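Local coordinates for DNA replication licensing factor MCM related protein (Thermoplasma acidophilum, PDB 4ME3) that probably binds single-stranded DNA as the N-terminal, zinc-binding part of an ATP-driven replicative helicase of the MCM family, at residues Y110-I115 with V198-D203; I239-Q244 with F256-A261. All blocks are in the same frame, centred on the assembly; numbering follows the deposited sequence.

In the fold
Both interactions belong to the OB-fold part of this MCM N-terminal domain and reach the same mixed beta sheet, with centres 12 Å apart and away from the zinc site. Along the chain they come in series: interaction 1 joins the loop before strand 123-147 to the end of strand 191-201 and the loop residue Glu202 just past it, and interaction 2 then pairs strands 233-247 and 250-261 as a hairpin. Strand 215-221 lies between them, antiparallel to 191-201 and parallel to 250-261. They meet directly where Ile115 CG2 packs on Leu240 CD2 at 3.3 Å. The loop holding 110-115 thus touches both the 191-201 strand end and the hairpin, parts of the OB fold far apart in sequence.

Interaction 1: Y110-I115 with V198-D203; sequences YRIRDI and VEIQED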
ATOM      1  N   TYR A 110     -11.924   3.051 -15.957  1.00 24.39           N
ATOM      2  CA  TYR A 110     -12.303   4.444 -16.189  1.00 21.32           C
ATOM      3  C   TYR A 110     -11.302   5.138 -17.109  1.00 22.64           C
ATOM      4  O   TYR A 110     -10.098   4.954 -16.969  1.00 23.79           O
ATOM      5  CB  TYR A 110     -12.348   5.217 -14.867  1.00 18.60           C
ATOM      6  CG  TYR A 110     -13.547   4.932 -13.996  1.00 21.08           C
ATOM      7  CD1 TYR A 110     -13.521   3.912 -13.054  1.00 17.24           C
ATOM      8  CD2 TYR A 110     -14.701   5.694 -14.102  1.00 21.49           C
ATOM      9  CE1 TYR A 110     -14.614   3.653 -12.255  1.00 27.13           C
ATOM     10  CE2 TYR A 110     -15.799   5.444 -13.304  1.00 25.46           C
ATOM     11  CZ  TYR A 110     -15.750   4.426 -12.381  1.00 17.62           C
ATOM     12  OH  TYR A 110     -16.846   4.168 -11.587  1.00 32.72           O
ATOM     13  N   ARG A 111     -11.798   5.946 -18.044  1.00 22.10           N
ATOM     14  CA  ARG A 111     -10.933   6.878 -18.760  1.00 18.16           C
ATOM     15  C   ARG A 111     -10.484   7.925 -17.743  1.00 17.90           C
ATOM     16  O   ARG A 111     -11.244   8.254 -16.840  1.00 18.58           O
ATOM     17  CB  ARG A 111     -11.689   7.568 -19.901  1.00 21.66           C
ATOM     18  CG  ARG A 111     -12.274   6.631 -20.950  1.00 24.96           C
ATOM     19  CD  ARG A 111     -12.834   7.416 -22.133  1.00 23.65           C
ATOM     20  NE  ARG A 111     -13.834   8.395 -21.711  1.00 28.94           N
ATOM     21  CZ  ARG A 111     -14.323   9.360 -22.483  1.00 28.31           C
ATOM     22  NH1 ARG A 111     -13.907   9.491 -23.737  1.00 32.75           N
ATOM     23  NH2 ARG A 111     -15.229  10.202 -22.001  1.00 27.99           N
ATOM     24  N   ILE A 112      -9.267   8.447 -17.875  1.00 14.09           N
ATOM     25  CA  ILE A 112      -8.762   9.431 -16.914  1.00 11.66           C
ATOM     26  C   ILE A 112      -9.739  10.600 -16.772  1.00 14.62           C
ATOM     27  O   ILE A 112     -10.016  11.067 -15.666  1.00 13.54           O
ATOM     28  CB  ILE A 112      -7.364   9.958 -17.307  1.00 17.41           C
ATOM     29  CG1 ILE A 112      -6.312   8.856 -17.129  1.00 20.27           C
ATOM     30  CG2 ILE A 112      -6.981  11.168 -16.459  1.00 17.21           C
ATOM     31  CD1 ILE A 112      -4.953   9.195 -17.719  1.00 17.22           C
ATOM     32  N   ARG A 113     -10.275  11.056 -17.897  1.00 16.35           N
ATOM     33  CA  ARG A 113     -11.175  12.206 -17.899  1.00 16.40           C
ATOM     34  C   ARG A 113     -12.535  11.895 -17.268  1.00 17.55           C
ATOM     35  O   ARG A 113     -13.307  12.808 -16.973  1.00 17.01           O
ATOM     36  CB  ARG A 113     -11.373  12.706 -19.330  1.00 17.87           C
ATOM     37  CG  ARG A 113     -12.178  11.759 -20.196  1.00 18.33           C
ATOM     38  CD  ARG A 113     -11.947  12.007 -21.685  1.00 30.16           C
ATOM     39  NE  ARG A 113     -12.267  13.377 -22.081  1.00 39.67           N
ATOM     40  CZ  ARG A 113     -11.374  14.309 -22.407  1.00 38.58           C
ATOM     41  NH1 ARG A 113     -10.071  14.049 -22.399  1.00 37.19           N
ATOM     42  NH2 ARG A 113     -11.789  15.519 -22.753  1.00 36.21           N
ATOM     43  N   ASP A 114     -12.829  10.614 -17.057  1.00 15.99           N
ATOM     44  CA  ASP A 114     -14.120  10.211 -16.503  1.00 15.54           C
ATOM     45  C   ASP A 114     -14.079   9.985 -14.991  1.00 13.86           C
ATOM     46  O   ASP A 114     -15.109   9.723 -14.364  1.00 10.77           O
ATOM     47  CB  ASP A 114     -14.621   8.940 -17.191  1.00 16.83           C
ATOM     48  CG  ASP A 114     -15.031   9.178 -18.630  1.00 24.81           C
ATOM     49  OD1 ASP A 114     -15.185  10.353 -19.030  1.00 23.77           O
ATOM     50  OD2 ASP A 114     -15.205   8.185 -19.363  1.00 22.94           O
ATOM     51  N   ILE A 115     -12.892  10.085 -14.404  1.00 10.90           N
ATOM     52  CA  ILE A 115     -12.743   9.903 -12.965  1.00 10.44           C
ATOM     53  C   ILE A 115     -13.437  11.040 -12.215  1.00 10.20           C
ATOM     54  O   ILE A 115     -13.345  12.198 -12.621  1.00 12.22           O
ATOM     55  CB  ILE A 115     -11.251   9.843 -12.575  1.00 13.46           C
ATOM     56  CG1 ILE A 115     -10.613   8.590 -13.185  1.00 17.70           C
ATOM     57  CG2 ILE A 115     -11.095   9.852 -11.064  1.00 16.51           C
ATOM     58  CD1 ILE A 115      -9.106   8.524 -13.047  1.00 13.45           C
ATOM     59  N   VAL A 198       4.914   8.227 -11.489  1.00  8.65           N
ATOM     60  CA  VAL A 198       4.822   8.058 -12.925  1.00  9.35           C
ATOM     61  C   VAL A 198       3.588   8.787 -13.438  1.00 15.73           C
ATOM     62  O   VAL A 198       2.471   8.512 -13.000  1.00 15.88           O
ATOM     63  CB  VAL A 198       4.709   6.565 -13.293  1.00 10.12           C
ATOM     64  CG1 VAL A 198       4.646   6.380 -14.795  1.00 12.44           C
ATOM     65  CG2 VAL A 198       5.887   5.785 -12.703  1.00 14.10           C
ATOM     66  N   GLU A 199       3.787   9.722 -14.355  1.00 11.38           N
ATOM     67  CA  GLU A 199       2.657  10.428 -14.949  1.00 10.98           C
ATOM     68  C   GLU A 199       2.245   9.762 -16.248  1.00 12.39           C
ATOM     69  O   GLU A 199       3.072   9.556 -17.131  1.00 12.68           O
ATOM     70  CB  GLU A 199       3.000  11.894 -15.210  1.00 13.83           C
ATOM     71  CG  GLU A 199       1.867  12.652 -15.880  1.00 19.23           C
ATOM     72  CD  GLU A 199       2.182  14.117 -16.083  1.00 29.79           C
ATOM     73  OE1 GLU A 199       1.598  14.954 -15.363  1.00 31.16           O
ATOM     74  OE2 GLU A 199       3.006  14.430 -16.967  1.00 30.14           O
ATOM     75  N   ILE A 200       0.965   9.417 -16.362  1.00 10.54           N
ATOM     76  CA  ILE A 200       0.442   8.865 -17.604  1.00  9.52           C
ATOM     77  C   ILE A 200      -0.559   9.827 -18.241  1.00 10.49           C
ATOM     78  O   ILE A 200      -1.124  10.686 -17.573  1.00 14.13           O
ATOM     79  CB  ILE A 200      -0.227   7.489 -17.400  1.00 12.92           C
ATOM     80  CG1 ILE A 200      -1.443   7.599 -16.478  1.00 13.50           C
ATOM     81  CG2 ILE A 200       0.776   6.491 -16.834  1.00 13.99           C
ATOM     82  CD1 ILE A 200      -2.317   6.358 -16.493  1.00 19.20           C
ATOM     83  N   GLN A 201      -0.770   9.664 -19.539  1.00 14.11           N
ATOM     84  CA  GLN A 201      -1.687  10.518 -20.280  1.00 15.10           C
ATOM     85  C   GLN A 201      -2.646   9.668 -21.097  1.00 13.92           C
ATOM     86  O   GLN A 201      -2.307   8.563 -21.514  1.00 15.28           O
ATOM     87  CB  GLN A 201      -0.902  11.445 -21.208  1.00 16.19           C
ATOM     88  CG  GLN A 201      -1.759  12.482 -21.903  1.00 24.55           C
ATOM     89  CD  GLN A 201      -0.940  13.445 -22.735  1.00 33.39           C
ATOM     90  OE1 GLN A 201       0.138  13.100 -23.220  1.00 31.74           O
ATOM     91  NE2 GLN A 201      -1.445  14.664 -22.898  1.00 33.53           N
ATOM     92  N   GLU A 202      -3.846  10.188 -21.330  1.00 13.87           N
ATOM     93  CA  GLU A 202      -4.823   9.485 -22.144  1.00 20.69           C
ATOM     94  C   GLU A 202      -4.263   9.269 -23.541  1.00 21.06           C
ATOM     95  O   GLU A 202      -3.573  10.134 -24.076  1.00 24.17           O
ATOM     96  CB  GLU A 202      -6.125  10.286 -22.230  1.00 23.46           C
ATOM     97  CG  GLU A 202      -6.870  10.393 -20.912  1.00 18.01           C
ATOM     98  CD  GLU A 202      -8.185  11.139 -21.042  1.00 27.11           C
ATOM     99  OE1 GLU A 202      -8.156  12.323 -21.431  1.00 22.90           O
ATOM    100  OE2 GLU A 202      -9.244  10.537 -20.759  1.00 27.01           O
ATOM    101  N   ASP A 203      -4.558   8.109 -24.118  1.00 21.33           N
ATOM    102  CA  ASP A 203      -4.152   7.800 -25.482  1.00 26.23           C
ATOM    103  C   ASP A 203      -4.978   8.639 -26.452  1.00 31.13           C
ATOM    104  O   ASP A 203      -6.195   8.483 -26.520  1.00 30.85           O
ATOM    105  CB  ASP A 203      -4.365   6.314 -25.769  1.00 30.91           C
ATOM    106  CG  ASP A 203      -3.888   5.909 -27.152  1.00 31.34           C
ATOM    107  OD1 ASP A 203      -3.699   6.800 -28.006  1.00 37.16           O
ATOM    108  OD2 ASP A 203      -3.706   4.696 -27.386  1.00 41.71           O
TER
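Glu202 reaches across to Ile112 and Arg113 with its carboxylate and its aliphatic stem alike. Its CG stands anti to the carbonyl carbon (chi1 -67°), and the extended stem beyond it slides past Ile112 in the opposite direction, with Glu202 CG 3.7 Å from Ile112 CB. The two carboxylate oxygens then divide their work. Glu202 OE1 offers its syn lone pair to Arg113 NH1 at 2.8 Å in a salt bridge, the guanidinium and carboxylate being nearly coplanar, 2° apart. Glu202 OE2 accepts the backbone N of Arg113 at 3.1 Å, from well above the carboxylate plane. Arg113 CG lies between its own backbone N and carbonyl carbon (chi1 70°), close beside Glu202 OE2, and the chain bends at chi3 before reaching OE1. The two side chains cross at about a right angle. The motif is a short 3-10 turn, residues 112-114, set against the end of OB-fold strand 191-201 and the loop residue Glu202 just past it. An alanine in place of Glu202 would probably leave the Arg113 guanidinium without this carboxylate and the Arg113 N-H without its acceptor, setting the arginine freer to turn. Glu202 OE1 also accepts the backbone N of Gln214, which ties the carboxylate to the loop just before strand 215-221. Beneath the polar layer, Ile112 points toward segment 198-203 and is buried, its CD1 4.1 Å from Ile200 CG1, and Ile216 and Val126 add to this apolar patch. On the exposed side of the turn, Arg111 grips Asp114 side-on: Arg111 NE meets Asp114 OD2 at 2.7 Å, and Arg111 NH2 bonds to Asp114 OD1. Arg113 CD lies 3.6 Å above the plane of the Arg111 guanidinium, over its centre.

Interaction 2: I239-Q244 with F256-A261; sequences ILRTEQ and FTYLYA
Ile239 and Tyr260 open an antiparallel ladder between the arms of the beta hairpin 233-247/250-261, part of the OB-fold sheet. Three hydrogen-bonded pairs, Ile239-Tyr260, Arg241-Tyr258 and Glu243-Phe256, each give two backbone bonds. The strands twist markedly, their directions 137° apart. These six residues share one face, buried at Ile239 and partly exposed elsewhere, and the closest side-chain packing is here, where aliphatic stems lie on aromatic rings. Tyr258 CG stands between its backbone N and carbonyl carbon (chi1 70°), which brings CG, and the ring it carries, to the side of Arg241; Arg241 CB rests over the ring face, 3.6 Å from its centroid, in a CH-pi contact. Beyond CB the arginine bends at chi2, and its NH2 forms a salt bridge with Glu70. Tyr260 likewise leads away from the partner strand, its OH hydrogen-bonded to Glu221. On the opposite face Leu240 and Leu259 are buried, with Leu240 CD1 3.8 Å from Thr257 CB, and Ile115 and Ile120 cover Leu240 from the loop before strand 123-147. Farther along that face the partly exposed threonines meet loosely, Thr242 CG2 to Thr257 CG2 at 4.4 Å. Across the sheet from them, Glu243 and Phe256 lie side by side, pointing the same way, with Glu243 CB over the ring face, offset toward the rim, and Glu243 CG 3.3 Å from Phe256 CZ.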
ATOM      1  N   ILE A 239      -5.752   2.411  -5.960  1.00 11.81           N
ATOM      2  CA  ILE A 239      -6.659   3.167  -5.113  1.00  9.02           C
ATOM      3  C   ILE A 239      -6.575   4.640  -5.486  1.00 10.09           C
ATOM      4  O   ILE A 239      -5.490   5.230  -5.511  1.00  9.46           O
ATOM      5  CB  ILE A 239      -6.315   2.992  -3.618  1.00  9.87           C
ATOM      6  CG1 ILE A 239      -6.196   1.507  -3.275  1.00 12.83           C
ATOM      7  CG2 ILE A 239      -7.375   3.667  -2.758  1.00 12.46           C
ATOM      8  CD1 ILE A 239      -5.726   1.231  -1.869  1.00 13.91           C
ATOM      9  N   LEU A 240      -7.723   5.237  -5.785  1.00 11.70           N
ATOM     10  CA  LEU A 240      -7.752   6.649  -6.126  1.00  9.31           C
ATOM     11  C   LEU A 240      -7.597   7.491  -4.863  1.00 12.98           C
ATOM     12  O   LEU A 240      -8.358   7.346  -3.907  1.00 13.85           O
ATOM     13  CB  LEU A 240      -9.046   7.006  -6.858  1.00 10.44           C
ATOM     14  CG  LEU A 240      -9.055   8.407  -7.470  1.00 15.78           C
ATOM     15  CD1 LEU A 240      -8.035   8.501  -8.597  1.00 13.48           C
ATOM     16  CD2 LEU A 240     -10.434   8.765  -7.967  1.00 16.55           C
ATOM     17  N   ARG A 241      -6.596   8.364  -4.871  1.00 12.32           N
ATOM     18  CA  ARG A 241      -6.275   9.195  -3.718  1.00 14.33           C
ATOM     19  C   ARG A 241      -6.345  10.667  -4.094  1.00 14.12           C
ATOM     20  O   ARG A 241      -6.459  11.005  -5.269  1.00 15.66           O
ATOM     21  CB  ARG A 241      -4.868   8.872  -3.213  1.00 17.71           C
ATOM     22  CG  ARG A 241      -4.717   7.482  -2.631  1.00 19.64           C
ATOM     23  CD  ARG A 241      -5.709   7.254  -1.510  1.00 21.03           C
ATOM     24  NE  ARG A 241      -5.357   6.096  -0.691  1.00 24.17           N
ATOM     25  CZ  ARG A 241      -6.150   5.574   0.240  1.00 31.19           C
ATOM     26  NH1 ARG A 241      -7.347   6.099   0.470  1.00 34.17           N
ATOM     27  NH2 ARG A 241      -5.750   4.519   0.938  1.00 31.36           N
ATOM     28  N   THR A 242      -6.272  11.536  -3.092  1.00 15.19           N
ATOM     29  CA  THR A 242      -6.278  12.975  -3.322  1.00 12.65           C
ATOM     30  C   THR A 242      -5.044  13.625  -2.713  1.00 19.62           C
ATOM     31  O   THR A 242      -4.538  13.182  -1.681  1.00 20.33           O
ATOM     32  CB  THR A 242      -7.521  13.651  -2.706  1.00 15.58           C
ATOM     33  OG1 THR A 242      -7.549  13.404  -1.296  1.00 23.47           O
ATOM     34  CG2 THR A 242      -8.791  13.128  -3.341  1.00 19.35           C
ATOM     35  N   GLU A 243      -4.564  14.678  -3.364  1.00 18.60           N
ATOM     36  CA  GLU A 243      -3.422  15.436  -2.875  1.00 18.08           C
ATOM     37  C   GLU A 243      -3.773  16.916  -2.889  1.00 19.29           C
ATOM     38  O   GLU A 243      -4.379  17.408  -3.838  1.00 18.06           O
ATOM     39  CB  GLU A 243      -2.194  15.173  -3.748  1.00 21.75           C
ATOM     40  CG  GLU A 243      -0.977  16.005  -3.382  1.00 27.54           C
ATOM     41  CD  GLU A 243      -0.319  15.551  -2.094  1.00 39.14           C
ATOM     42  OE1 GLU A 243      -0.520  14.383  -1.700  1.00 48.45           O
ATOM     43  OE2 GLU A 243       0.405  16.363  -1.479  1.00 55.79           O
ATOM     44  N   GLN A 244      -3.387  17.622  -1.832  1.00 19.58           N
ATOM     45  CA  GLN A 244      -3.777  19.017  -1.654  1.00 22.35           C
ATOM     46  C   GLN A 244      -2.951  19.959  -2.519  1.00 25.20           C
ATOM     47  O   GLN A 244      -1.728  19.845  -2.578  1.00 25.21           O
ATOM     48  CB  GLN A 244      -3.627  19.409  -0.182  1.00 23.86           C
ATOM     49  CG  GLN A 244      -4.178  20.786   0.155  1.00 26.94           C
ATOM     50  CD  GLN A 244      -4.156  21.070   1.644  1.00 30.42           C
ATOM     51  OE1 GLN A 244      -3.364  20.489   2.387  1.00 34.12           O
ATOM     52  NE2 GLN A 244      -5.032  21.963   2.088  1.00 33.64           N
ATOM     53  N   PHE A 256      -6.197  17.499  -6.107  1.00 16.67           N
ATOM     54  CA  PHE A 256      -6.179  16.751  -7.357  1.00 13.83           C
ATOM     55  C   PHE A 256      -6.074  15.270  -7.025  1.00 13.12           C
ATOM     56  O   PHE A 256      -5.602  14.903  -5.949  1.00 15.67           O
ATOM     57  CB  PHE A 256      -5.034  17.202  -8.275  1.00 16.98           C
ATOM     58  CG  PHE A 256      -3.657  16.987  -7.702  1.00 19.10           C
ATOM     59  CD1 PHE A 256      -3.095  17.916  -6.846  1.00 23.66           C
ATOM     60  CD2 PHE A 256      -2.918  15.867  -8.046  1.00 17.84           C
ATOM     61  CE1 PHE A 256      -1.827  17.725  -6.325  1.00 21.46           C
ATOM     62  CE2 PHE A 256      -1.652  15.669  -7.528  1.00 20.48           C
ATOM     63  CZ  PHE A 256      -1.102  16.601  -6.671  1.00 20.86           C
ATOM     64  N   THR A 257      -6.533  14.425  -7.938  1.00 11.33           N
ATOM     65  CA  THR A 257      -6.489  12.990  -7.710  1.00 11.21           C
ATOM     66  C   THR A 257      -5.206  12.380  -8.255  1.00 13.81           C
ATOM     67  O   THR A 257      -4.612  12.893  -9.207  1.00 13.61           O
ATOM     68  CB  THR A 257      -7.671  12.277  -8.378  1.00 13.74           C
ATOM     69  OG1 THR A 257      -7.681  12.576  -9.778  1.00 18.01           O
ATOM     70  CG2 THR A 257      -8.990  12.711  -7.755  1.00 16.58           C
ATOM     71  N   TYR A 258      -4.788  11.281  -7.634  1.00 12.66           N
ATOM     72  CA  TYR A 258      -3.697  10.464  -8.142  1.00 12.18           C
ATOM     73  C   TYR A 258      -4.011   9.013  -7.813  1.00 11.12           C
ATOM     74  O   TYR A 258      -4.895   8.732  -7.009  1.00 10.70           O
ATOM     75  CB  TYR A 258      -2.354  10.893  -7.543  1.00  9.94           C
ATOM     76  CG  TYR A 258      -2.168  10.584  -6.073  1.00 10.28           C
ATOM     77  CD1 TYR A 258      -2.566  11.488  -5.095  1.00 15.07           C
ATOM     78  CD2 TYR A 258      -1.573   9.396  -5.662  1.00 12.52           C
ATOM     79  CE1 TYR A 258      -2.383  11.216  -3.752  1.00 16.25           C
ATOM     80  CE2 TYR A 258      -1.389   9.115  -4.324  1.00 18.76           C
ATOM     81  CZ  TYR A 258      -1.795  10.029  -3.372  1.00 16.03           C
ATOM     82  OH  TYR A 258      -1.614   9.744  -2.039  1.00 18.72           O
ATOM     83  N   LEU A 259      -3.298   8.089  -8.442  1.00 11.14           N
ATOM     84  CA  LEU A 259      -3.595   6.678  -8.270  1.00  9.12           C
ATOM     85  C   LEU A 259      -2.462   5.981  -7.539  1.00 15.40           C
ATOM     86  O   LEU A 259      -1.306   6.087  -7.940  1.00 12.64           O
ATOM     87  CB  LEU A 259      -3.814   6.024  -9.628  1.00 13.63           C
ATOM     88  CG  LEU A 259      -4.497   4.652  -9.624  1.00 17.90           C
ATOM     89  CD1 LEU A 259      -5.957   4.780  -9.211  1.00 17.99           C
ATOM     90  CD2 LEU A 259      -4.380   4.010 -10.995  1.00 16.82           C
ATOM     91  N   TYR A 260      -2.803   5.285  -6.458  1.00 10.28           N
ATOM     92  CA  TYR A 260      -1.851   4.443  -5.747  1.00 11.74           C
ATOM     93  C   TYR A 260      -1.898   3.036  -6.327  1.00 11.21           C
ATOM     94  O   TYR A 260      -2.891   2.318  -6.174  1.00 11.25           O
ATOM     95  CB  TYR A 260      -2.171   4.405  -4.255  1.00 12.96           C
ATOM     96  CG  TYR A 260      -1.199   3.560  -3.477  1.00 15.94           C
ATOM     97  CD1 TYR A 260       0.010   4.085  -3.043  1.00 21.13           C
ATOM     98  CD2 TYR A 260      -1.480   2.231  -3.190  1.00 17.76           C
ATOM     99  CE1 TYR A 260       0.908   3.315  -2.339  1.00 21.73           C
ATOM    100  CE2 TYR A 260      -0.584   1.449  -2.486  1.00 25.00           C
ATOM    101  CZ  TYR A 260       0.609   1.998  -2.063  1.00 26.55           C
ATOM    102  OH  TYR A 260       1.508   1.230  -1.360  1.00 29.28           O
ATOM    103  N   ALA A 261      -0.818   2.636  -6.988  1.00 10.86           N
ATOM    104  CA  ALA A 261      -0.813   1.403  -7.766  1.00  9.69           C
ATOM    105  C   ALA A 261      -0.872   0.151  -6.896  1.00 12.44           C
ATOM    106  O   ALA A 261      -0.113   0.009  -5.935  1.00 15.42           O
ATOM    107  CB  ALA A 261       0.418   1.356  -8.659  1.00  8.25           C
TER